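Long-range contacts in pyruvate kinase (Pseudomonas aeruginosa, PDB 6QXL), which probably catalyses transfer of the phosphate of phosphoenolpyruvate to ADP, forming pyruvate and ATP in the last step of glycolysis: residues A[305-310]-A[342-347]; A[348-353]-A[394-399]; A[377-382]-A[454-459]. All coordinates share one frame; numbering follows the deposited sequence.

Contact 1: A[305-310]-A[342-347]; sequences AVLDYT and HPTSQK
Leu307 carries CG anti to its own carbonyl carbon (chi1 -58°) and His342 carries CG anti to its backbone N (chi1 -154°), and the two side chains cross at about a right angle, with Leu307 CD2 3.8 Å from His342 CB. The same methyl lies 3.9 Å from Ser345 OG; a branched leucine tip suits this patch, which also packs on Val261 of a neighbouring subunit. Leu307 belongs to the last turn of helix 296-307, the helix leading to the eighth strand of the TIM barrel, and the chain leaves it through a Schellman motif. Tyr309, at positive phi, sends its N back to Val306 O and Thr310 N reaches Ala305 O. From this turn the tyrosine donates its hydroxyl to Ser345 O (OH to O 3.2 Å, 161° at the carbonyl oxygen), while the same OH accepts from Ser398 N; Arg419 adds a cation-pi contact to the ring. A water completes the join, donating to Leu307 O at 3.0 Å and lying 2.8 Å from Thr344 OG1. That hydroxyl also shares a hydrogen bond with His342 ND1 (3.0 Å), and Pro343 CD covers one face of the imidazole, toward its rim.

Contact 2: A[348-353]-A[394-399]; sequences SSHRLG and SRIRSS
Ser348 and Arg397 bring two irregular segments to within 5.1 Å, CA to CA, and just beyond this approach His350 and Arg351 both adopt left-handed backbone angles; Ser348, His350 and Arg351 all touch the side chain of Ile396. No direct hydrogen bond crosses the contact, and Ile396 has the largest share of it, with its two branches used differently. CG2 lies 3.4 Å from Ser348 OG and 3.8 Å from His350 ND1, the imidazole and the isoleucine crossing at about a right angle. CD1, at the end of the other branch, sits over one face of the Arg351 guanidinium, 3.9 Å from NE. Leu365 and Met368 of helix 359-373 pack on Ile396 and give it an apolar side, while CG2 and CD1 lie against polar groups; a branched residue can meet both at once. Ser348 holds OG anti to its backbone N (chi1 177°), where it accepts a hydrogen bond from His350 N (2.9 Å) and shares a water with Arg397 N. Its CB meanwhile touches Arg397 O and covers one face of the His350 ring near the rim.

Arg351 runs extended from CG to NE, and its NH2 lies 3.8 Å from Arg395 CB and bonds to Asn275 OD1. Arg395 instead bends at chi2 and chi3; its NH2 bonds to Ser394 OG (170°), which lies in the guanidinium plane, and also forms a salt bridge with Asp311. The guanidinium planes stand 83° apart, and each positive group finds its own acceptors. His350 O accepts from Tyr369 OH of a neighbouring subunit. The arrangement combines an ST turn, Ser348 to His350, with a linker packed against the C-terminal alpha/beta domain, as at the barrel-to-C-domain boundary of pyruvate kinases.

Contact 3: A[377-382]-A[454-459]; sequences IKAIIC and DWVILT
Ile381 and Ile457 lie in the tight half of this parallel strand pair, where Ile381 N donates to Ile457 O at 2.7 Å. Ile381 O in turn accepts from Thr459 N at 2.9 Å and is also approached by the CA-H of Leu458. Beyond the backbone, Ile381 CD1 meets Val456 CG1 at 3.6 Å and its CG2 branch lies beside Leu458 CG. Beta-branched residues fit such extended strands; here CG1 of the isoleucine is anti to the carbonyl carbon (chi1 -66°), on the branch that ends at Val456, and the side chain also touches helix 436-446.

Strands 377-383 and 455-461 sit inside the mixed sheet of the C-terminal alpha/beta domain, which has helices on both faces. Ile377, Ile380, Ile457, Cys382 and Thr459 lie on one face, where helices 359-373 and 388-394 pack, and the side chain of Cys382 is about 6 Å from the bound glucose 6-phosphate; Ile381, on the other face, and Ala379 touch helix 436-446. On the first of these faces Ile377 CD1 touches Ile457 CD1 at 3.7 Å. A beta bulge between Ile377 and Ile380 shifts the register by one residue: Lys378 N bonds to Trp455 O at 3.0 Å, and Ala379 O accepts from Ile457 N.

The other end, where Lys378 is exposed, is looser. Lys378 CG lies 3.6 Å from Asp454 CG, the side chains crossing at about a right angle, but NZ of Lys378 remains 5.1 Å from Asp454 OD1, so the charged atoms do not meet, and any attraction would be longer-range and probably weak beside solvent. Asp454 OD2 is taken by Thr451 N, and Lys378 NZ has a weak bond to Pro375 O. Trp455 turns its ring away from strand 377-383, stacking on His477 and touching Cys359 of a neighbouring subunit.

Overall arrangement
Contact 3 is the buried core, two strands of the C-terminal alpha/beta domain joined by parallel-strand backbone bonds across a bulge and by apolar side chains. Contacts 1 and 2 are partly buried and rely on individual side chains and bridging waters; a direct hydrogen bond crosses contact 1, at a helix end, whereas contact 2 joins irregular segments. Both use the connection between helices 325-340 and 359-373: 342-347 meets the barrel, 348-353 the loop before strand 402-406. They touch, Arg397 NE lying 3.0 Å from Thr344 O in a probable hydrogen bond, with centres about 11 Å apart. Contact 3 touches neither, its centre about 17 Å from that of contact 2. Contacts 1 and 2 adjoin different neighbouring subunits.

Contact 1: A[305-310]-A[342-347]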
loop_
_atom_site.group_PDB
_atom_site.type_symbol
_atom_site.label_atom_id
_atom_site.label_comp_id
_atom_site.label_asym_id
_atom_site.label_seq_id
_atom_site.Cartn_x
_atom_site.Cartn_y
_atom_site.Cartn_z
ATOM N N ALA A 305 -18.642 -9.127 13.689
ATOM C CA ALA A 305 -19.547 -8.917 12.543
ATOM C C ALA A 305 -19.630 -7.427 12.199
ATOM O O ALA A 305 -19.658 -7.063 11.027
ATOM C CB ALA A 305 -20.929 -9.490 12.815
ATOM N N VAL A 306 -19.618 -6.578 13.212
ATOM C CA VAL A 306 -19.634 -5.146 12.989
ATOM C C VAL A 306 -18.349 -4.696 12.296
ATOM O O VAL A 306 -18.394 -3.885 11.360
ATOM C CB VAL A 306 -19.859 -4.387 14.301
ATOM C CG1 VAL A 306 -19.702 -2.889 14.096
ATOM C CG2 VAL A 306 -21.259 -4.699 14.854
ATOM N N LEU A 307 -17.207 -5.224 12.712
ATOM C CA LEU A 307 -15.947 -4.887 12.055
ATOM C C LEU A 307 -15.851 -5.479 10.652
ATOM O O LEU A 307 -15.263 -4.844 9.784
ATOM C CB LEU A 307 -14.769 -5.310 12.892
ATOM C CG LEU A 307 -14.690 -4.721 14.300
ATOM C CD1 LEU A 307 -13.484 -5.244 15.034
ATOM C CD2 LEU A 307 -14.695 -3.213 14.333
ATOM N N ASP A 308 -16.474 -6.634 10.402
ATOM C CA ASP A 308 -16.590 -7.138 9.024
ATOM C C ASP A 308 -17.452 -6.206 8.143
ATOM O O ASP A 308 -17.518 -6.398 6.929
ATOM C CB ASP A 308 -17.205 -8.544 8.971
ATOM C CG ASP A 308 -16.425 -9.611 9.763
ATOM O OD1 ASP A 308 -15.168 -9.531 9.808
ATOM O OD2 ASP A 308 -17.070 -10.533 10.354
ATOM N N TYR A 309 -18.129 -5.230 8.764
ATOM C CA TYR A 309 -18.989 -4.262 8.077
ATOM C C TYR A 309 -20.300 -4.867 7.557
ATOM O O TYR A 309 -20.770 -4.552 6.467
ATOM C CB TYR A 309 -18.240 -3.446 6.978
ATOM C CG TYR A 309 -18.430 -1.978 7.203
ATOM C CD1 TYR A 309 -17.715 -1.325 8.225
ATOM C CD2 TYR A 309 -19.372 -1.245 6.476
ATOM C CE1 TYR A 309 -17.905 0.021 8.477
ATOM C CE2 TYR A 309 -19.562 0.110 6.725
ATOM C CZ TYR A 309 -18.831 0.732 7.728
ATOM O OH TYR A 309 -19.026 2.060 7.996
ATOM N N THR A 310 -20.901 -5.712 8.376
ATOM C CA THR A 310 -22.260 -6.165 8.149
ATOM C C THR A 310 -23.209 -4.977 8.295
ATOM O O THR A 310 -22.940 -4.038 9.052
ATOM C CB THR A 310 -22.632 -7.294 9.153
ATOM O OG1 THR A 310 -23.761 -8.034 8.669
ATOM C CG2 THR A 310 -22.916 -6.770 10.541
ATOM N N HIS A 342 -14.095 1.716 16.804
ATOM C CA HIS A 342 -12.819 1.258 16.237
ATOM C C HIS A 342 -12.434 2.106 15.009
ATOM O O HIS A 342 -13.312 2.512 14.239
ATOM C CB HIS A 342 -12.914 -0.214 15.841
ATOM C CG HIS A 342 -11.602 -0.945 15.847
ATOM N ND1 HIS A 342 -10.876 -1.203 14.701
ATOM C CD2 HIS A 342 -10.895 -1.500 16.863
ATOM C CE1 HIS A 342 -9.781 -1.870 15.013
ATOM N NE2 HIS A 342 -9.759 -2.045 16.318
ATOM N N PRO A 343 -11.132 2.398 14.843
ATOM C CA PRO A 343 -10.687 3.156 13.662
ATOM C C PRO A 343 -11.008 2.551 12.291
ATOM O O PRO A 343 -11.257 3.300 11.351
ATOM C CB PRO A 343 -9.171 3.264 13.865
ATOM C CG PRO A 343 -8.994 3.189 15.342
ATOM C CD PRO A 343 -10.033 2.220 15.810
ATOM N N THR A 344 -11.032 1.232 12.179
ATOM C CA THR A 344 -11.372 0.586 10.897
ATOM C C THR A 344 -12.851 0.754 10.487
ATOM O O THR A 344 -13.185 0.551 9.320
ATOM C CB THR A 344 -11.017 -0.914 10.891
ATOM O OG1 THR A 344 -11.793 -1.581 11.881
ATOM C CG2 THR A 344 -9.526 -1.132 11.150
ATOM N N SER A 345 -13.723 1.115 11.428
ATOM C CA SER A 345 -15.141 1.355 11.100
ATOM C C SER A 345 -15.406 2.653 10.323
ATOM O O SER A 345 -16.446 2.779 9.704
ATOM C CB SER A 345 -16.026 1.286 12.363
ATOM O OG SER A 345 -16.288 -0.084 12.687
ATOM N N GLN A 346 -14.452 3.573 10.318
ATOM C CA GLN A 346 -14.640 4.920 9.758
ATOM C C GLN A 346 -13.716 5.265 8.578
ATOM O O GLN A 346 -13.947 6.277 7.940
ATOM C CB GLN A 346 -14.461 5.948 10.887
ATOM C CG GLN A 346 -14.823 5.399 12.273
ATOM C CD GLN A 346 -14.560 6.380 13.393
ATOM O OE1 GLN A 346 -13.996 7.466 13.178
ATOM N NE2 GLN A 346 -14.854 5.946 14.625
ATOM N N LYS A 347 -12.718 4.441 8.271
ATOM C CA LYS A 347 -11.748 4.733 7.207
ATOM C C LYS A 347 -12.011 3.868 5.980
ATOM O O LYS A 347 -12.207 2.653 6.110
ATOM C CB LYS A 347 -10.310 4.524 7.703
ATOM C CG LYS A 347 -9.914 5.426 8.857
ATOM C CD LYS A 347 -8.511 5.056 9.365
ATOM C CE LYS A 347 -8.217 5.533 10.785
ATOM N NZ LYS A 347 -6.848 5.080 11.119
HETATM O O HOH W 1 -14.233 -2.162 10.671
#

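Contact 2: A[348-353]-A[394-399]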
loop_
_atom_site.group_PDB
_atom_site.type_symbol
_atom_site.label_atom_id
_atom_site.label_comp_id
_atom_site.label_asym_id
_atom_site.label_seq_id
_atom_site.Cartn_x
_atom_site.Cartn_y
_atom_site.Cartn_z
ATOM N N SER A 348 -12.020 4.489 4.804
ATOM C CA SER A 348 -12.337 3.815 3.542
ATOM C C SER A 348 -11.225 4.054 2.502
ATOM O O SER A 348 -10.561 5.091 2.508
ATOM C CB SER A 348 -13.710 4.300 3.006
ATOM O OG SER A 348 -14.012 3.729 1.754
ATOM N N SER A 349 -11.030 3.070 1.632
ATOM C CA SER A 349 -10.210 3.239 0.429
ATOM C C SER A 349 -10.983 3.903 -0.748
ATOM O O SER A 349 -10.390 4.262 -1.759
ATOM C CB SER A 349 -9.656 1.891 -0.023
ATOM O OG SER A 349 -10.708 1.036 -0.493
ATOM N N HIS A 350 -12.306 4.041 -0.603
ATOM C CA HIS A 350 -13.152 4.773 -1.541
ATOM C C HIS A 350 -13.177 4.241 -2.967
ATOM O O HIS A 350 -13.350 4.993 -3.928
ATOM C CB HIS A 350 -12.905 6.288 -1.512
ATOM C CG HIS A 350 -13.213 6.917 -0.190
ATOM N ND1 HIS A 350 -14.479 7.298 0.231
ATOM C CD2 HIS A 350 -12.389 7.157 0.847
ATOM C CE1 HIS A 350 -14.399 7.753 1.447
ATOM N NE2 HIS A 350 -13.150 7.713 1.863
ATOM N N ARG A 351 -12.999 2.920 -3.079
ATOM C CA ARG A 351 -13.005 2.227 -4.359
ATOM C C ARG A 351 -12.029 2.823 -5.387
ATOM O O ARG A 351 -12.314 2.828 -6.587
ATOM C CB ARG A 351 -14.446 2.156 -4.890
ATOM C CG ARG A 351 -15.385 1.422 -3.934
ATOM C CD ARG A 351 -16.801 1.343 -4.468
ATOM N NE ARG A 351 -17.623 0.372 -3.725
ATOM C CZ ARG A 351 -18.895 0.096 -3.991
ATOM N NH1 ARG A 351 -19.535 0.728 -4.985
ATOM N NH2 ARG A 351 -19.539 -0.827 -3.282
ATOM N N LEU A 352 -10.875 3.304 -4.893
ATOM C CA LEU A 352 -9.823 3.843 -5.759
ATOM C C LEU A 352 -9.398 2.841 -6.814
ATOM O O LEU A 352 -9.288 1.638 -6.542
ATOM C CB LEU A 352 -8.590 4.288 -4.967
ATOM C CG LEU A 352 -8.363 5.794 -4.852
ATOM C CD1 LEU A 352 -9.511 6.563 -4.215
ATOM C CD2 LEU A 352 -7.111 6.018 -4.012
ATOM N N GLY A 353 -9.189 3.350 -8.028
ATOM C CA GLY A 353 -8.807 2.523 -9.169
ATOM C C GLY A 353 -9.951 1.832 -9.876
ATOM O O GLY A 353 -9.734 1.282 -10.941
ATOM N N SER A 394 -24.070 3.990 1.744
ATOM C CA SER A 394 -23.816 3.199 2.936
ATOM C C SER A 394 -22.959 1.954 2.683
ATOM O O SER A 394 -22.576 1.285 3.630
ATOM C CB SER A 394 -25.141 2.833 3.597
ATOM O OG SER A 394 -25.948 2.077 2.729
ATOM N N ARG A 395 -22.644 1.663 1.417
ATOM C CA ARG A 395 -21.626 0.661 1.106
ATOM C C ARG A 395 -20.205 1.108 1.442
ATOM O O ARG A 395 -19.313 0.300 1.460
ATOM C CB ARG A 395 -21.638 0.272 -0.366
ATOM C CG ARG A 395 -22.948 -0.203 -0.964
ATOM C CD ARG A 395 -23.629 -1.280 -0.174
ATOM N NE ARG A 395 -24.321 -0.712 0.982
ATOM C CZ ARG A 395 -24.743 -1.413 2.019
ATOM N NH1 ARG A 395 -24.547 -2.731 2.072
ATOM N NH2 ARG A 395 -25.330 -0.778 3.020
ATOM N N ILE A 396 -19.995 2.387 1.705
ATOM C CA ILE A 396 -18.663 2.921 1.934
ATOM C C ILE A 396 -18.449 3.103 3.419
ATOM O O ILE A 396 -19.287 3.671 4.109
ATOM C CB ILE A 396 -18.512 4.280 1.211
ATOM C CG1 ILE A 396 -18.752 4.125 -0.284
ATOM C CG2 ILE A 396 -17.155 4.878 1.445
ATOM C CD1 ILE A 396 -17.853 3.115 -0.935
ATOM N N ARG A 397 -17.308 2.647 3.909
ATOM C CA ARG A 397 -17.022 2.784 5.325
ATOM C C ARG A 397 -16.988 4.244 5.683
ATOM O O ARG A 397 -16.332 5.025 5.003
ATOM C CB ARG A 397 -15.693 2.152 5.698
ATOM C CG ARG A 397 -15.682 0.629 5.699
ATOM C CD ARG A 397 -14.249 0.113 5.828
ATOM N NE ARG A 397 -14.156 -0.944 6.852
ATOM C CZ ARG A 397 -14.314 -2.226 6.612
ATOM N NH1 ARG A 397 -14.546 -2.683 5.381
ATOM N NH2 ARG A 397 -14.261 -3.070 7.612
ATOM N N SER A 398 -17.695 4.608 6.743
ATOM C CA SER A 398 -17.702 5.965 7.243
ATOM C C SER A 398 -18.324 5.995 8.622
ATOM O O SER A 398 -18.962 5.041 9.041
ATOM C CB SER A 398 -18.526 6.860 6.299
ATOM O OG SER A 398 -18.662 8.179 6.818
ATOM N N SER A 399 -18.151 7.094 9.332
ATOM C CA SER A 399 -18.952 7.333 10.533
ATOM C C SER A 399 -19.908 8.538 10.412
ATOM O O SER A 399 -20.533 8.920 11.392
ATOM C CB SER A 399 -18.019 7.505 11.724
ATOM O OG SER A 399 -17.179 8.598 11.516
HETATM O O HOH W 2 -15.316 0.960 2.264
#

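Contact 3: A[377-382]-A[454-459]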
loop_
_atom_site.group_PDB
_atom_site.type_symbol
_atom_site.label_atom_id
_atom_site.label_comp_id
_atom_site.label_asym_id
_atom_site.label_seq_id
_atom_site.Cartn_x
_atom_site.Cartn_y
_atom_site.Cartn_z
ATOM N N ILE A 377 -18.126 18.458 7.833
ATOM C CA ILE A 377 -19.378 17.847 7.434
ATOM C C ILE A 377 -19.876 16.915 8.533
ATOM O O ILE A 377 -19.185 15.993 8.901
ATOM C CB ILE A 377 -19.245 17.104 6.106
ATOM C CG1 ILE A 377 -19.087 18.130 4.992
ATOM C CG2 ILE A 377 -20.466 16.222 5.843
ATOM C CD1 ILE A 377 -18.485 17.563 3.723
ATOM N N LYS A 378 -21.078 17.183 9.032
ATOM C CA LYS A 378 -21.647 16.447 10.136
ATOM C C LYS A 378 -22.823 15.581 9.735
ATOM O O LYS A 378 -23.318 14.813 10.565
ATOM C CB LYS A 378 -22.094 17.414 11.238
ATOM C CG LYS A 378 -20.994 18.311 11.787
ATOM C CD LYS A 378 -19.890 17.563 12.522
ATOM C CE LYS A 378 -18.900 18.570 13.074
ATOM N NZ LYS A 378 -17.622 17.916 13.410
ATOM N N ALA A 379 -23.293 15.701 8.503
ATOM C CA ALA A 379 -24.410 14.884 8.049
ATOM C C ALA A 379 -24.548 14.916 6.550
ATOM O O ALA A 379 -24.043 15.809 5.907
ATOM C CB ALA A 379 -25.715 15.339 8.701
ATOM N N ILE A 380 -25.230 13.918 6.009
ATOM C CA ILE A 380 -25.545 13.859 4.600
ATOM C C ILE A 380 -27.044 13.806 4.434
ATOM O O ILE A 380 -27.689 12.886 4.913
ATOM C CB ILE A 380 -24.923 12.625 3.940
ATOM C CG1 ILE A 380 -23.391 12.692 4.067
ATOM C CG2 ILE A 380 -25.400 12.503 2.494
ATOM C CD1 ILE A 380 -22.682 11.587 3.380
ATOM N N ILE A 381 -27.597 14.819 3.761
ATOM C CA ILE A 381 -29.015 14.926 3.456
ATOM C C ILE A 381 -29.179 14.350 2.067
ATOM O O ILE A 381 -28.823 14.976 1.073
ATOM C CB ILE A 381 -29.476 16.386 3.530
ATOM C CG1 ILE A 381 -29.377 16.871 4.976
ATOM C CG2 ILE A 381 -30.909 16.551 3.028
ATOM C CD1 ILE A 381 -29.693 18.351 5.145
ATOM N N CYS A 382 -29.727 13.150 1.996
ATOM C CA CYS A 382 -29.904 12.483 0.724
ATOM C C CYS A 382 -31.392 12.448 0.388
ATOM O O CYS A 382 -32.146 11.661 0.954
ATOM C CB CYS A 382 -29.307 11.089 0.787
ATOM S SG CYS A 382 -29.520 10.208 -0.760
ATOM N N ASP A 454 -21.821 24.158 11.599
ATOM C CA ASP A 454 -21.581 22.882 10.964
ATOM C C ASP A 454 -21.866 22.953 9.463
ATOM O O ASP A 454 -22.595 23.821 8.998
ATOM C CB ASP A 454 -22.463 21.785 11.591
ATOM C CG ASP A 454 -22.132 21.504 13.051
ATOM O OD1 ASP A 454 -20.974 21.716 13.487
ATOM O OD2 ASP A 454 -23.055 21.057 13.778
ATOM N N TRP A 455 -21.258 22.035 8.724
ATOM C CA TRP A 455 -21.500 21.875 7.297
ATOM C C TRP A 455 -22.261 20.596 7.027
ATOM O O TRP A 455 -22.300 19.700 7.844
ATOM C CB TRP A 455 -20.170 21.823 6.544
ATOM C CG TRP A 455 -19.411 23.073 6.552
ATOM C CD1 TRP A 455 -18.597 23.538 7.548
ATOM C CD2 TRP A 455 -19.361 24.016 5.505
ATOM N NE1 TRP A 455 -18.040 24.747 7.181
ATOM C CE2 TRP A 455 -18.495 25.066 5.928
ATOM C CE3 TRP A 455 -19.968 24.100 4.248
ATOM C CZ2 TRP A 455 -18.233 26.173 5.141
ATOM C CZ3 TRP A 455 -19.711 25.212 3.459
ATOM C CH2 TRP A 455 -18.833 26.229 3.908
ATOM N N VAL A 456 -22.820 20.498 5.837
ATOM C CA VAL A 456 -23.691 19.393 5.483
ATOM C C VAL A 456 -23.584 19.141 3.988
ATOM O O VAL A 456 -23.301 20.049 3.231
ATOM C CB VAL A 456 -25.149 19.737 5.940
ATOM C CG1 VAL A 456 -26.251 19.519 4.908
ATOM C CG2 VAL A 456 -25.434 18.945 7.171
ATOM N N ILE A 457 -23.867 17.920 3.585
ATOM C CA ILE A 457 -23.919 17.584 2.163
ATOM C C ILE A 457 -25.367 17.327 1.801
ATOM O O ILE A 457 -26.066 16.621 2.524
ATOM C CB ILE A 457 -23.086 16.333 1.817
ATOM C CG1 ILE A 457 -21.603 16.662 1.941
ATOM C CG2 ILE A 457 -23.406 15.827 0.418
ATOM C CD1 ILE A 457 -20.685 15.498 1.651
ATOM N N LEU A 458 -25.818 17.893 0.690
ATOM C CA LEU A 458 -27.134 17.597 0.180
ATOM C C LEU A 458 -26.985 17.010 -1.195
ATOM O O LEU A 458 -26.240 17.538 -2.014
ATOM C CB LEU A 458 -27.985 18.868 0.141
ATOM C CG LEU A 458 -29.483 18.636 -0.112
ATOM C CD1 LEU A 458 -30.287 19.716 0.562
ATOM C CD2 LEU A 458 -29.844 18.581 -1.588
ATOM N N THR A 459 -27.699 15.925 -1.457
ATOM C CA THR A 459 -27.736 15.339 -2.794
ATOM C C THR A 459 -29.154 15.274 -3.288
ATOM O O THR A 459 -30.084 15.058 -2.507
ATOM C CB THR A 459 -27.133 13.899 -2.838
ATOM O OG1 THR A 459 -27.955 12.981 -2.101
ATOM C CG2 THR A 459 -25.703 13.893 -2.257
#